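Local coordinates for reticulocyte-binding protein 2a (Plasmodium vivax, PDB 4Z8N) that probably takes part in reticulocyte recognition during parasite invasion, this chain being its largely alpha-helical erythrocyte-binding domain, at residues A[151-154]-A[155-159]; A[135-138]-A[139-142]; A[175-178]-A[179-183]. All blocks are in the same frame, centred on the assembly; numbering follows the deposited sequence.

Interaction 1 (A[151-154]-A[155-159])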
loop_
_atom_site.group_PDB
_atom_site.type_symbol
_atom_site.label_atom_id
_atom_site.label_comp_id
_atom_site.label_asym_id
_atom_site.label_seq_id
_atom_site.Cartn_x
_atom_site.Cartn_y
_atom_site.Cartn_z
ATOM N N TYR A 151 4.943 -2.708 27.812
ATOM C CA TYR A 151 5.602 -3.303 26.657
ATOM C C TYR A 151 5.124 -4.732 26.423
ATOM O O TYR A 151 4.847 -5.121 25.289
ATOM C CB TYR A 151 7.124 -3.282 26.827
ATOM C CG TYR A 151 7.853 -4.073 25.763
ATOM C CD1 TYR A 151 8.025 -3.557 24.485
ATOM C CD2 TYR A 151 8.362 -5.337 26.034
ATOM C CE1 TYR A 151 8.685 -4.277 23.509
ATOM C CE2 TYR A 151 9.024 -6.064 25.061
ATOM C CZ TYR A 151 9.182 -5.528 23.801
ATOM O OH TYR A 151 9.840 -6.243 22.828
ATOM N N GLU A 152 5.026 -5.509 27.496
ATOM C CA GLU A 152 4.617 -6.904 27.382
ATOM C C GLU A 152 3.149 -7.018 26.972
ATOM O O GLU A 152 2.781 -7.903 26.195
ATOM C CB GLU A 152 4.861 -7.649 28.695
ATOM C CG GLU A 152 4.541 -9.135 28.621
ATOM C CD GLU A 152 4.812 -9.863 29.923
ATOM O OE1 GLU A 152 4.212 -9.491 30.953
ATOM O OE2 GLU A 152 5.624 -10.812 29.913
ATOM N N ILE A 153 2.317 -6.120 27.492
ATOM C CA ILE A 153 0.898 -6.095 27.140
ATOM C C ILE A 153 0.701 -5.808 25.657
ATOM O O ILE A 153 0.002 -6.545 24.958
ATOM C CB ILE A 153 0.129 -5.040 27.955
ATOM C CG1 ILE A 153 0.087 -5.438 29.431
ATOM C CG2 ILE A 153 -1.282 -4.869 27.410
ATOM C CD1 ILE A 153 -0.574 -6.771 29.679
ATOM N N MET A 154 1.325 -4.736 25.184
ATOM C CA MET A 154 1.187 -4.317 23.796
ATOM C C MET A 154 1.769 -5.347 22.836
ATOM O O MET A 154 1.226 -5.569 21.755
ATOM C CB MET A 154 1.859 -2.961 23.580
ATOM C CG MET A 154 1.176 -1.805 24.293
ATOM S SD MET A 154 -0.558 -1.643 23.827
ATOM C CE MET A 154 -0.413 -1.503 22.045
ATOM N N LEU A 155 2.874 -5.969 23.234
ATOM C CA LEU A 155 3.504 -6.995 22.411
ATOM C C LEU A 155 2.556 -8.173 22.238
ATOM O O LEU A 155 2.439 -8.731 21.151
ATOM C CB LEU A 155 4.830 -7.459 23.027
ATOM C CG LEU A 155 5.642 -8.453 22.190
ATOM C CD1 LEU A 155 5.994 -7.853 20.837
ATOM C CD2 LEU A 155 6.898 -8.898 22.924
ATOM N N GLU A 156 1.874 -8.538 23.319
ATOM C CA GLU A 156 0.907 -9.627 23.285
ATOM C C GLU A 156 -0.258 -9.279 22.365
ATOM O O GLU A 156 -0.771 -10.134 21.642
ATOM C CB GLU A 156 0.398 -9.941 24.693
ATOM C CG GLU A 156 -0.572 -11.110 24.754
ATOM C CD GLU A 156 0.052 -12.413 24.289
ATOM O OE1 GLU A 156 1.252 -12.630 24.559
ATOM O OE2 GLU A 156 -0.658 -13.216 23.647
ATOM N N ILE A 157 -0.669 -8.016 22.396
ATOM C CA ILE A 157 -1.721 -7.537 21.510
ATOM C C ILE A 157 -1.269 -7.608 20.055
ATOM O O ILE A 157 -2.009 -8.082 19.194
ATOM C CB ILE A 157 -2.135 -6.094 21.852
ATOM C CG1 ILE A 157 -2.734 -6.044 23.260
ATOM C CG2 ILE A 157 -3.126 -5.567 20.827
ATOM C CD1 ILE A 157 -3.179 -4.667 23.691
ATOM N N TYR A 158 -0.047 -7.153 19.790
ATOM C CA TYR A 158 0.505 -7.167 18.435
ATOM C C TYR A 158 0.687 -8.585 17.905
ATOM O O TYR A 158 0.356 -8.874 16.755
ATOM C CB TYR A 158 1.847 -6.432 18.389
ATOM C CG TYR A 158 1.743 -4.936 18.567
ATOM C CD1 TYR A 158 0.533 -4.280 18.392
ATOM C CD2 TYR A 158 2.858 -4.178 18.899
ATOM C CE1 TYR A 158 0.433 -2.913 18.550
ATOM C CE2 TYR A 158 2.768 -2.808 19.058
ATOM C CZ TYR A 158 1.553 -2.181 18.881
ATOM O OH TYR A 158 1.452 -0.820 19.040
ATOM N N VAL A 159 1.228 -9.459 18.747
ATOM C CA VAL A 159 1.466 -10.849 18.378
ATOM C C VAL A 159 0.164 -11.542 17.973
ATOM O O VAL A 159 0.102 -12.206 16.941
ATOM C CB VAL A 159 2.142 -11.624 19.535
ATOM C CG1 VAL A 159 1.976 -13.122 19.361
ATOM C CG2 VAL A 159 3.618 -11.258 19.636
#

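Interaction 2 (A[135-138]-A[139-142])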
loop_
_atom_site.group_PDB
_atom_site.type_symbol
_atom_site.label_atom_id
_atom_site.label_comp_id
_atom_site.label_asym_id
_atom_site.label_seq_id
_atom_site.Cartn_x
_atom_site.Cartn_y
_atom_site.Cartn_z
ATOM N N SER A 135 11.027 13.108 23.615
ATOM C CA SER A 135 11.087 13.983 24.781
ATOM C C SER A 135 9.792 13.927 25.586
ATOM O O SER A 135 9.795 14.162 26.793
ATOM C CB SER A 135 11.384 15.425 24.359
ATOM O OG SER A 135 10.299 15.980 23.638
ATOM N N ILE A 136 8.689 13.616 24.915
ATOM C CA ILE A 136 7.398 13.498 25.585
ATOM C C ILE A 136 7.403 12.308 26.540
ATOM O O ILE A 136 6.812 12.359 27.621
ATOM C CB ILE A 136 6.246 13.354 24.567
ATOM C CG1 ILE A 136 6.078 14.652 23.776
ATOM C CG2 ILE A 136 4.938 13.006 25.261
ATOM C CD1 ILE A 136 4.923 14.622 22.805
ATOM N N LEU A 137 8.101 11.245 26.151
ATOM C CA LEU A 137 8.184 10.047 26.978
ATOM C C LEU A 137 9.150 10.213 28.150
ATOM O O LEU A 137 9.383 9.267 28.904
ATOM C CB LEU A 137 8.590 8.841 26.128
ATOM C CG LEU A 137 7.464 7.832 25.882
ATOM C CD1 LEU A 137 6.275 8.505 25.214
ATOM C CD2 LEU A 137 7.959 6.658 25.050
ATOM N N ASN A 138 9.712 11.409 28.306
ATOM C CA ASN A 138 10.453 11.734 29.518
ATOM C C ASN A 138 9.485 11.907 30.683
ATOM O O ASN A 138 9.887 11.901 31.847
ATOM C CB ASN A 138 11.292 13.004 29.341
ATOM C CG ASN A 138 12.487 12.798 28.425
ATOM O OD1 ASN A 138 13.015 11.692 28.308
ATOM N ND2 ASN A 138 12.931 13.874 27.783
ATOM N N SER A 139 8.203 12.059 30.355
ATOM C CA SER A 139 7.152 12.209 31.356
ATOM C C SER A 139 6.881 10.897 32.084
ATOM O O SER A 139 6.235 10.885 33.132
ATOM C CB SER A 139 5.864 12.720 30.708
ATOM O OG SER A 139 6.047 14.014 30.161
ATOM N N VAL A 140 7.364 9.795 31.519
ATOM C CA VAL A 140 7.304 8.510 32.204
ATOM C C VAL A 140 8.109 8.616 33.491
ATOM O O VAL A 140 9.325 8.803 33.461
ATOM C CB VAL A 140 7.844 7.367 31.330
ATOM C CG1 VAL A 140 7.813 6.057 32.098
ATOM C CG2 VAL A 140 7.030 7.256 30.051
ATOM N N LYS A 141 7.419 8.497 34.619
ATOM C CA LYS A 141 7.973 8.887 35.912
ATOM C C LYS A 141 9.173 8.055 36.370
ATOM O O LYS A 141 10.052 8.570 37.063
ATOM C CB LYS A 141 6.869 8.846 36.970
ATOM C CG LYS A 141 5.737 9.822 36.676
ATOM C CD LYS A 141 4.715 9.874 37.799
ATOM C CE LYS A 141 3.744 11.026 37.589
ATOM N NZ LYS A 141 2.363 10.689 38.031
ATOM N N CYS A 142 9.218 6.782 35.989
ATOM C CA CYS A 142 10.381 5.955 36.301
ATOM C C CYS A 142 11.583 6.426 35.478
ATOM O O CYS A 142 11.417 6.933 34.372
ATOM C CB CYS A 142 10.090 4.476 36.038
ATOM S SG CYS A 142 10.030 4.021 34.291
#

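Interaction 3 (A[175-178]-A[179-183])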
loop_
_atom_site.group_PDB
_atom_site.type_symbol
_atom_site.label_atom_id
_atom_site.label_comp_id
_atom_site.label_asym_id
_atom_site.label_seq_id
_atom_site.Cartn_x
_atom_site.Cartn_y
_atom_site.Cartn_z
ATOM N N SER A 175 2.066 -14.936 -6.640
ATOM C CA SER A 175 3.131 -15.632 -7.354
ATOM C C SER A 175 2.586 -16.538 -8.458
ATOM O O SER A 175 3.138 -16.601 -9.557
ATOM C CB SER A 175 3.968 -16.449 -6.368
ATOM O OG SER A 175 4.906 -17.268 -7.042
ATOM N N THR A 176 1.497 -17.238 -8.158
ATOM C CA THR A 176 0.916 -18.180 -9.104
ATOM C C THR A 176 0.201 -17.447 -10.239
ATOM O O THR A 176 0.294 -17.841 -11.403
ATOM C CB THR A 176 -0.057 -19.143 -8.398
ATOM O OG1 THR A 176 0.653 -19.875 -7.394
ATOM C CG2 THR A 176 -0.649 -20.127 -9.378
ATOM N N LEU A 177 -0.499 -16.372 -9.899
ATOM C CA LEU A 177 -1.175 -15.569 -10.909
ATOM C C LEU A 177 -0.162 -14.857 -11.800
ATOM O O LEU A 177 -0.350 -14.764 -13.014
ATOM C CB LEU A 177 -2.113 -14.553 -10.256
ATOM C CG LEU A 177 -3.022 -13.787 -11.221
ATOM C CD1 LEU A 177 -3.892 -14.758 -12.007
ATOM C CD2 LEU A 177 -3.879 -12.780 -10.470
ATOM N N LYS A 178 0.913 -14.359 -11.195
ATOM C CA LYS A 178 1.982 -13.709 -11.949
ATOM C C LYS A 178 2.537 -14.632 -13.025
ATOM O O LYS A 178 2.734 -14.218 -14.166
ATOM C CB LYS A 178 3.104 -13.264 -11.013
ATOM C CG LYS A 178 4.252 -12.545 -11.697
ATOM C CD LYS A 178 5.306 -12.153 -10.672
ATOM C CE LYS A 178 6.410 -11.322 -11.290
ATOM N NZ LYS A 178 7.420 -10.927 -10.269
ATOM N N ALA A 179 2.778 -15.886 -12.654
ATOM C CA ALA A 179 3.314 -16.869 -13.584
ATOM C C ALA A 179 2.379 -17.087 -14.772
ATOM O O ALA A 179 2.829 -17.149 -15.913
ATOM C CB ALA A 179 3.580 -18.186 -12.865
ATOM N N SER A 180 1.078 -17.196 -14.507
ATOM C CA SER A 180 0.109 -17.413 -15.578
ATOM C C SER A 180 0.015 -16.187 -16.486
ATOM O O SER A 180 -0.210 -16.312 -17.692
ATOM C CB SER A 180 -1.272 -17.766 -15.010
ATOM O OG SER A 180 -1.797 -16.714 -14.221
ATOM N N LEU A 181 0.203 -15.005 -15.907
ATOM C CA LEU A 181 0.214 -13.769 -16.683
ATOM C C LEU A 181 1.450 -13.694 -17.572
ATOM O O LEU A 181 1.386 -13.195 -18.692
ATOM C CB LEU A 181 0.157 -12.552 -15.763
ATOM C CG LEU A 181 -1.174 -12.303 -15.049
ATOM C CD1 LEU A 181 -1.034 -11.165 -14.055
ATOM C CD2 LEU A 181 -2.291 -12.013 -16.051
ATOM N N GLN A 182 2.574 -14.193 -17.068
ATOM C CA GLN A 182 3.810 -14.187 -17.839
ATOM C C GLN A 182 3.707 -15.168 -19.005
ATOM O O GLN A 182 4.265 -14.937 -20.079
ATOM C CB GLN A 182 5.004 -14.517 -16.941
ATOM C CG GLN A 182 5.336 -13.402 -15.953
ATOM C CD GLN A 182 6.391 -13.800 -14.937
ATOM O OE1 GLN A 182 6.492 -14.965 -14.548
ATOM N NE2 GLN A 182 7.188 -12.830 -14.503
ATOM N N LEU A 183 2.987 -16.262 -18.782
ATOM C CA LEU A 183 2.672 -17.203 -19.847
ATOM C C LEU A 183 1.780 -16.530 -20.884
ATOM O O LEU A 183 1.995 -16.677 -22.087
ATOM C CB LEU A 183 1.990 -18.450 -19.283
ATOM C CG LEU A 183 1.289 -19.375 -20.280
ATOM C CD1 LEU A 183 2.287 -19.988 -21.253
ATOM C CD2 LEU A 183 0.517 -20.463 -19.544
#

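Interaction 1 (A[151-154]-A[155-159])
L155 meets Y151 one helical turn back. Its amide donates to Y151 O, and its CD2 lies 4.1 Å from CE2 of the Y151 ring, approaching obliquely, the two side chains running side by side in the same direction. Both CG atoms stand anti to their backbone N (chi1 171° in Y151, -175° in L155), which sends the pair along the same flank, where both also touch L235 of helix 199-237. E156 adds mainly backbone, its N bonding to E152 O while its carboxylate end leads away. I157 N hydrogen-bonds I153 O at 3.0 Å; the I157 side chain reaches back over the same turn, with CD1 4.2 Å from I153 CG2 and 4.0 Å from M154 SD. Y158 N donates a 2.8 Å hydrogen bond to M154 O, and that same oxygen sits 3.3 Å above one face of the Y158 ring. The M154 chain, bent at chi2 and chi3, curls forward until CE is 3.8 Å from Y158 CZ and 3.6 Å from Y158 OH. Beyond the turn, the Y158 ring stacks on Y260 and its hydroxyl makes a weak hydrogen bond with E33. Such i to i+3 and i to i+4 pairing along an amphipathic helix, one flank buried against helices 26-37, 199-237 and 246-297, is characteristic of an alpha-helical bundle.

Interaction 2 (A[135-138]-A[139-142])
S139 turns its hydroxyl back toward helix 119-136, where OG donates to I136 O at 3.1 Å. With OG anti to its own carbonyl carbon and beside the backbone N (chi1 -63°), the side chain runs alongside its own amide, and both donors reach I136 O from the same face of that carbonyl's plane. They use it differently. OG is tilted 20° from the plane, whereas S139 N, also 3.1 Å from I136 O, stands well above it and off the lone pairs. The carbonyl of the buried I136 thus accepts two bonds from a single serine, and S139 OG is itself tied to N47 ND2 of helix 42-69. In V140 it is CG2, anti to its own carbonyl carbon and beside its backbone N, that turns back to L137. This CG2 lies 3.3 Å from L137 O and 4.2 Å from L137 CG, so one methyl branch packs against both the carbonyl and the side chain of L137, while V140 N makes a weak hydrogen bond to L137 O at 3.3 Å. L137 and V140 both press on helix 246-297, L137 touching Y253 and F254 and V140 touching L246. The N138 side chain starts away from the 139-142 segment, and its OD1 takes a hydrogen bond from K250 NZ of that same helix. Successive i+3 to i backbone turns, S139 N to I136 O and V140 N to L137 O, thus lead from helix 119-136 into the loop of the C142-C146 disulfide.

Interaction 3 (A[175-178]-A[179-183])
Four successive i+4 to i backbone bonds, from A179 N to S175 O through Q182 N to K178 O, make this a regular alpha-helical stretch of helix 168-194, one of the helices of the alpha-helical erythrocyte-binding domain. S180 adds a side-chain bond to that ladder: OG lies between its backbone N and carbonyl carbon (chi1 62°), which brings it 2.7 Å from L177 O. This carbonyl therefore accepts twice, from S180 OG at a C=O...O angle of 118° and from L181 N at a straighter 158°. S180 OG also rests 3.6 Å from L177 CD1. L181 leans back over the same turn, its CG 3.3 Å from L177 O and its CD1 4.3 Å from L177 CG. These two leucines face helix 246-297, L177 touching L277 and L181 touching L284, while L181 also touches M211, L212 and I215 of helix 199-237. On a neighbouring flank K178 runs fully extended toward E219, with which NZ forms a weak, long ion pair. Q182 crosses that chain, bringing the nitrogen of its amide to a methylene: Q182 NE2 lies 3.6 Å from K178 CE.

In the fold
From the N terminus the three contacts come in series, interaction 2 first, then 1, then 3; each is local and closes no more than a few residues of chain, so none closes a long loop, nests in another or crosses it. Interaction 2 leads from helix 119-136 into the loop to helix 149-162, which carries interaction 1; their nearest atoms are about 10 Å apart. Helix 168-194 follows and holds interaction 3, on the opposite side of the chain's centre from interaction 2, about 52 Å between centres. None of the three touches another, yet all lean on helix 246-297, the long helix near the C terminus. Interactions 1 and 3 also share helix 199-237, whereas interaction 2 reaches helix 42-69.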